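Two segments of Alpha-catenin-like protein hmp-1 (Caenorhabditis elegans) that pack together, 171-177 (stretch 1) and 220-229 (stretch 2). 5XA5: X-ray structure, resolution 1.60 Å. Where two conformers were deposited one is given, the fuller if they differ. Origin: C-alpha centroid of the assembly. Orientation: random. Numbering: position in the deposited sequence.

Stretch 1 171-177: KVDDLYN
Stretch 2 220-229: LYTSTRTFVR

Antiparallel helices commonly pair by lodging an apolar side chain of one among four of the other and closing the margin with polar groups, and two segments of hmp-1 illustrate the pattern. At the centre lies V172, buried, its CA-to-CB bond directed toward the opposing helix and its chi1 t (173°). It is a knob in the hole formed by Y221, T224, R225 and V228: V172 CG1 lies 3.6 Å from T224 OG1 and 4.0 Å from Y221 CD1, while V172 CG2 lies 4.0 Å from V228 CG1, with V228 at chi1 m.

The backbone frames this fit. Both stretches are helical throughout, with phi/psi mostly near -65/-40, loosening to -83/-28 at R229, whose backbone hydrogen bonds are weak, and their axes run at 167°, approaching to 10.0 Å. Because the helices run oppositely, the register climbs on one as it descends on the other: the nearest CA pairs are V172 CA to R225 CA at 6.3 Å and, one turn on, Y176 CA to Y221 CA at 6.5 Å.

That second pairing brings two aromatic rings together. The CA-to-CB bonds of Y176 (chi1 -171°, chi2 56°) and Y221 (chi1 167°, chi2 58°) both point toward the partner helix, and their rings form an offset stack, centroids 4.3 Å apart and planes at 9°. The offset places Y221 CB 3.6 Å from the centroid of the Y176 ring, almost on its normal, as a CH-pi contact; Y176 CD2 reaches Y221 CG at 3.4 Å.

The polar edge gathers on D173 (chi1 m, chi2 -12°), whose CA-to-CB bond points sideways but whose carboxylate comes nearer. Y221 OH donates to D173 OD1 at 2.7 Å, coupling the stack to the polar cluster. R225, t through chi3 with chi4 at -88°, supplies a salt bridge with paired hydrogen bonds: R225 NE to D173 OD1 at 3.0 Å and R225 NH2 to D173 OD2 at 3.2 Å, both nearly linear. Charge is thus matched where the two acidic oxygens meet guanidinium edge-on.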

ATOM      1  N   LYS A 171     -34.274  13.246  -4.500  1.00 27.86           N
ATOM      2  CA  LYS A 171     -32.931  12.921  -4.984  1.00 26.88           C
ATOM      3  C   LYS A 171     -31.860  13.373  -3.995  1.00 25.67           C
ATOM      4  O   LYS A 171     -30.887  12.661  -3.776  1.00 25.57           O
ATOM      5  CB  LYS A 171     -32.660  13.558  -6.354  1.00 29.56           C
ATOM      6  CG  LYS A 171     -33.161  12.738  -7.528  1.00 41.10           C
ATOM      7  CD  LYS A 171     -32.958  13.493  -8.834  1.00 54.63           C
ATOM      8  CE  LYS A 171     -33.802  12.924  -9.963  1.00 60.33           C
ATOM      9  NZ  LYS A 171     -33.654  13.752 -11.192  1.00 53.93           N
ATOM     10  N   VAL A 172     -32.023  14.559  -3.407  1.00 24.48           N
ATOM     11  CA  VAL A 172     -31.022  15.054  -2.471  1.00 24.28           C
ATOM     12  C   VAL A 172     -30.915  14.121  -1.258  1.00 25.26           C
ATOM     13  O   VAL A 172     -29.819  13.767  -0.817  1.00 24.82           O
ATOM     14  CB  VAL A 172     -31.335  16.491  -2.005  1.00 24.45           C
ATOM     15  CG1 VAL A 172     -30.359  16.883  -0.891  1.00 23.92           C
ATOM     16  CG2 VAL A 172     -31.243  17.475  -3.193  1.00 24.59           C
ATOM     17  N   ASP A 173     -32.053  13.701  -0.732  1.00 22.47           N
ATOM     18  CA  ASP A 173     -32.031  12.750   0.392  1.00 23.22           C
ATOM     19  C   ASP A 173     -31.420  11.402   0.026  1.00 29.62           C
ATOM     20  O   ASP A 173     -30.648  10.838   0.798  1.00 25.40           O
ATOM     21  CB  ASP A 173     -33.443  12.527   0.924  1.00 29.00           C
ATOM     22  CG  ASP A 173     -33.931  13.669   1.782  1.00 37.53           C
ATOM     23  OD1 ASP A 173     -33.117  14.534   2.166  1.00 30.16           O
ATOM     24  OD2 ASP A 173     -35.143  13.697   2.085  1.00 36.27           O
ATOM     25  N   ASP A 174     -31.771  10.876  -1.147  1.00 26.82           N
ATOM     26  CA  ASP A 174     -31.247   9.571  -1.557  1.00 26.66           C
ATOM     27  C   ASP A 174     -29.749   9.635  -1.804  1.00 27.54           C
ATOM     28  O   ASP A 174     -29.004   8.727  -1.436  1.00 24.72           O
ATOM     29  CB  ASP A 174     -31.957   9.059  -2.810  1.00 29.29           C
ATOM     30  CG  ASP A 174     -33.390   8.637  -2.538  1.00 47.25           C
ATOM     31  OD1 ASP A 174     -33.721   8.378  -1.360  1.00 45.20           O
ATOM     32  OD2 ASP A 174     -34.177   8.546  -3.505  1.00 51.95           O
ATOM     33  N   LEU A 175     -29.296  10.712  -2.437  1.00 25.34           N
ATOM     34  CA  LEU A 175     -27.864  10.860  -2.654  1.00 23.15           C
ATOM     35  C   LEU A 175     -27.133  11.073  -1.329  1.00 22.44           C
ATOM     36  O   LEU A 175     -26.046  10.554  -1.158  1.00 22.05           O
ATOM     37  CB  LEU A 175     -27.575  12.010  -3.624  1.00 20.10           C
ATOM     38  CG  LEU A 175     -27.965  11.658  -5.064  1.00 22.58           C
ATOM     39  CD1 LEU A 175     -28.030  12.939  -5.889  1.00 21.16           C
ATOM     40  CD2 LEU A 175     -26.958  10.687  -5.667  1.00 24.92           C
ATOM     41  N   TYR A 176     -27.728  11.794  -0.381  1.00 22.14           N
ATOM     42  CA  TYR A 176     -27.022  11.973   0.876  1.00 21.64           C
ATOM     43  C   TYR A 176     -27.008  10.649   1.637  1.00 22.66           C
ATOM     44  O   TYR A 176     -26.030  10.348   2.314  1.00 22.72           O
ATOM     45  CB  TYR A 176     -27.615  13.101   1.742  1.00 22.51           C
ATOM     46  CG  TYR A 176     -26.719  13.404   2.938  1.00 22.67           C
ATOM     47  CD1 TYR A 176     -25.383  13.741   2.746  1.00 24.19           C
ATOM     48  CD2 TYR A 176     -27.204  13.353   4.247  1.00 24.77           C
ATOM     49  CE1 TYR A 176     -24.541  13.999   3.813  1.00 23.49           C
ATOM     50  CE2 TYR A 176     -26.358  13.630   5.338  1.00 21.72           C
ATOM     51  CZ  TYR A 176     -25.034  13.951   5.103  1.00 24.33           C
ATOM     52  OH  TYR A 176     -24.176  14.213   6.160  1.00 25.79           O
ATOM     53  N   ASN A 177     -28.052   9.831   1.505  1.00 21.53           N
ATOM     54  CA  ASN A 177     -27.982   8.496   2.116  1.00 24.44           C
ATOM     55  C   ASN A 177     -26.765   7.699   1.615  1.00 25.48           C
ATOM     56  O   ASN A 177     -26.098   7.012   2.383  1.00 25.28           O
ATOM     57  CB  ASN A 177     -29.266   7.717   1.848  1.00 26.63           C
ATOM     58  CG  ASN A 177     -30.322   7.966   2.904  1.00 33.92           C
ATOM     59  OD1 ASN A 177     -30.021   8.447   4.000  1.00 32.12           O
ATOM     60  ND2 ASN A 177     -31.572   7.652   2.574  1.00 30.89           N
ATOM     61  N   LEU A 220     -23.278  20.629   3.467  1.00 22.29           N
ATOM     62  CA  LEU A 220     -23.598  20.569   2.046  1.00 23.55           C
ATOM     63  C   LEU A 220     -24.979  19.949   1.853  1.00 25.92           C
ATOM     64  O   LEU A 220     -25.771  20.444   1.046  1.00 24.87           O
ATOM     65  CB  LEU A 220     -22.533  19.778   1.283  1.00 23.67           C
ATOM     66  CG  LEU A 220     -22.734  19.802  -0.240  1.00 24.40           C
ATOM     67  CD1 LEU A 220     -22.710  21.211  -0.814  1.00 27.69           C
ATOM     68  CD2 LEU A 220     -21.665  18.931  -0.908  1.00 28.81           C
ATOM     69  N   TYR A 221     -25.273  18.891   2.599  1.00 23.70           N
ATOM     70  CA  TYR A 221     -26.599  18.274   2.557  1.00 19.61           C
ATOM     71  C   TYR A 221     -27.681  19.303   2.849  1.00 22.98           C
ATOM     72  O   TYR A 221     -28.620  19.441   2.087  1.00 24.52           O
ATOM     73  CB  TYR A 221     -26.690  17.110   3.550  1.00 23.08           C
ATOM     74  CG  TYR A 221     -28.090  16.604   3.811  1.00 22.64           C
ATOM     75  CD1 TYR A 221     -28.885  16.131   2.771  1.00 23.75           C
ATOM     76  CD2 TYR A 221     -28.610  16.578   5.101  1.00 22.07           C
ATOM     77  CE1 TYR A 221     -30.165  15.662   3.013  1.00 21.30           C
ATOM     78  CE2 TYR A 221     -29.885  16.112   5.351  1.00 22.13           C
ATOM     79  CZ  TYR A 221     -30.664  15.660   4.293  1.00 22.09           C
ATOM     80  OH  TYR A 221     -31.922  15.182   4.520  1.00 24.41           O
ATOM     81  N   THR A 222     -27.562  20.033   3.956  1.00 25.24           N
ATOM     82  CA  THR A 222     -28.687  20.861   4.332  1.00 21.84           C
ATOM     83  C   THR A 222     -28.755  22.121   3.460  1.00 23.91           C
ATOM     84  O   THR A 222     -29.839  22.597   3.173  1.00 26.36           O
ATOM     85  CB  THR A 222     -28.661  21.227   5.830  1.00 29.05           C
ATOM     86  OG1 THR A 222     -27.393  21.766   6.187  1.00 29.18           O
ATOM     87  CG2 THR A 222     -28.894  19.980   6.666  1.00 28.74           C
ATOM     88  N   SER A 223     -27.616  22.625   2.989  1.00 26.38           N
ATOM     89  CA  SER A 223     -27.640  23.781   2.096  0.60 28.27           C
ATOM     90  C   SER A 223     -28.247  23.412   0.743  1.00 28.70           C
ATOM     91  O   SER A 223     -28.999  24.198   0.164  1.00 27.98           O
ATOM     92  CB  SER A 223     -26.236  24.354   1.886  0.60 31.60           C
ATOM     93  OG  SER A 223     -25.476  23.481   1.067  0.60 27.48           O
ATOM     94  N   THR A 224     -27.928  22.231   0.218  1.00 27.06           N
ATOM     95  CA  THR A 224     -28.507  21.794  -1.054  0.77 25.88           C
ATOM     96  C   THR A 224     -30.002  21.513  -0.920  1.00 26.25           C
ATOM     97  O   THR A 224     -30.793  21.828  -1.801  1.00 29.07           O
ATOM     98  CB  THR A 224     -27.782  20.524  -1.624  0.77 24.26           C
ATOM     99  OG1 THR A 224     -27.832  19.431  -0.696  0.77 29.78           O
ATOM    100  CG2 THR A 224     -26.334  20.852  -1.942  0.77 22.91           C
ATOM    101  N   ARG A 225     -30.388  20.913   0.198  1.00 25.93           N
ATOM    102  CA  ARG A 225     -31.781  20.567   0.401  0.74 22.42           C
ATOM    103  C   ARG A 225     -32.630  21.827   0.539  1.00 29.61           C
ATOM    104  O   ARG A 225     -33.722  21.903  -0.013  1.00 29.22           O
ATOM    105  CB  ARG A 225     -31.925  19.686   1.642  0.74 24.21           C
ATOM    106  CG  ARG A 225     -33.257  18.981   1.763  0.74 26.61           C
ATOM    107  CD  ARG A 225     -33.261  18.168   3.038  0.74 27.52           C
ATOM    108  NE  ARG A 225     -34.280  17.128   3.035  0.74 28.54           N
ATOM    109  CZ  ARG A 225     -35.532  17.313   3.440  0.74 28.63           C
ATOM    110  NH1 ARG A 225     -35.923  18.509   3.872  0.74 28.84           N
ATOM    111  NH2 ARG A 225     -36.391  16.302   3.412  0.74 33.37           N
ATOM    112  N   THR A 226     -32.118  22.824   1.254  1.00 24.71           N
ATOM    113  CA  THR A 226     -32.848  24.077   1.427  1.00 26.94           C
ATOM    114  C   THR A 226     -32.940  24.797   0.083  1.00 32.99           C
ATOM    115  O   THR A 226     -33.976  25.354  -0.264  1.00 34.80           O
ATOM    116  CB  THR A 226     -32.160  24.980   2.464  1.00 29.86           C
ATOM    117  OG1 THR A 226     -32.273  24.392   3.766  1.00 32.52           O
ATOM    118  CG2 THR A 226     -32.794  26.373   2.482  1.00 30.50           C
ATOM    119  N   PHE A 227     -31.855  24.770  -0.685  1.00 29.09           N
ATOM    120  CA  PHE A 227     -31.849  25.484  -1.962  1.00 31.97           C
ATOM    121  C   PHE A 227     -32.779  24.868  -3.018  1.00 34.93           C
ATOM    122  O   PHE A 227     -33.348  25.600  -3.829  1.00 40.06           O
ATOM    123  CB  PHE A 227     -30.426  25.571  -2.514  1.00 28.75           C
ATOM    124  CG  PHE A 227     -30.329  26.356  -3.786  1.00 32.55           C
ATOM    125  CD1 PHE A 227     -30.695  27.690  -3.818  1.00 39.72           C
ATOM    126  CD2 PHE A 227     -29.896  25.756  -4.956  1.00 40.83           C
ATOM    127  CE1 PHE A 227     -30.618  28.415  -4.999  1.00 48.91           C
ATOM    128  CE2 PHE A 227     -29.812  26.473  -6.133  1.00 51.38           C
ATOM    129  CZ  PHE A 227     -30.169  27.802  -6.153  1.00 48.26           C
ATOM    130  N   VAL A 228     -32.957  23.545  -3.038  1.00 29.14           N
ATOM    131  CA  VAL A 228     -33.866  22.956  -4.022  0.52 28.43           C
ATOM    132  C   VAL A 228     -35.296  23.327  -3.677  1.00 38.35           C
ATOM    133  O   VAL A 228     -36.147  23.417  -4.559  1.00 39.35           O
ATOM    134  CB  VAL A 228     -33.762  21.408  -4.128  0.52 33.90           C
ATOM    135  CG1 VAL A 228     -32.420  20.998  -4.642  0.52 34.02           C
ATOM    136  CG2 VAL A 228     -34.075  20.730  -2.810  0.52 36.54           C
ATOM    137  N   ARG A 229     -35.550  23.578  -2.395  1.00 30.67           N
ATOM    138  CA  ARG A 229     -36.897  23.937  -1.943  1.00 36.23           C
ATOM    139  C   ARG A 229     -37.187  25.426  -2.152  1.00 37.42           C
ATOM    140  O   ARG A 229     -38.342  25.826  -2.344  1.00 41.98           O
ATOM    141  CB  ARG A 229     -37.074  23.562  -0.469  1.00 45.77           C
ATOM    142  CG  ARG A 229     -37.283  22.070  -0.224  1.00 66.03           C
ATOM    143  CD  ARG A 229     -37.164  21.710   1.258  1.00 80.71           C
ATOM    144  NE  ARG A 229     -38.419  21.894   1.984  1.00 91.19           N
ATOM    145  CZ  ARG A 229     -38.497  22.221   3.271  1.00 92.15           C
ATOM    146  NH1 ARG A 229     -37.394  22.398   3.986  1.00 96.05           N
ATOM    147  NH2 ARG A 229     -39.683  22.369   3.844  1.00 87.40           N
TER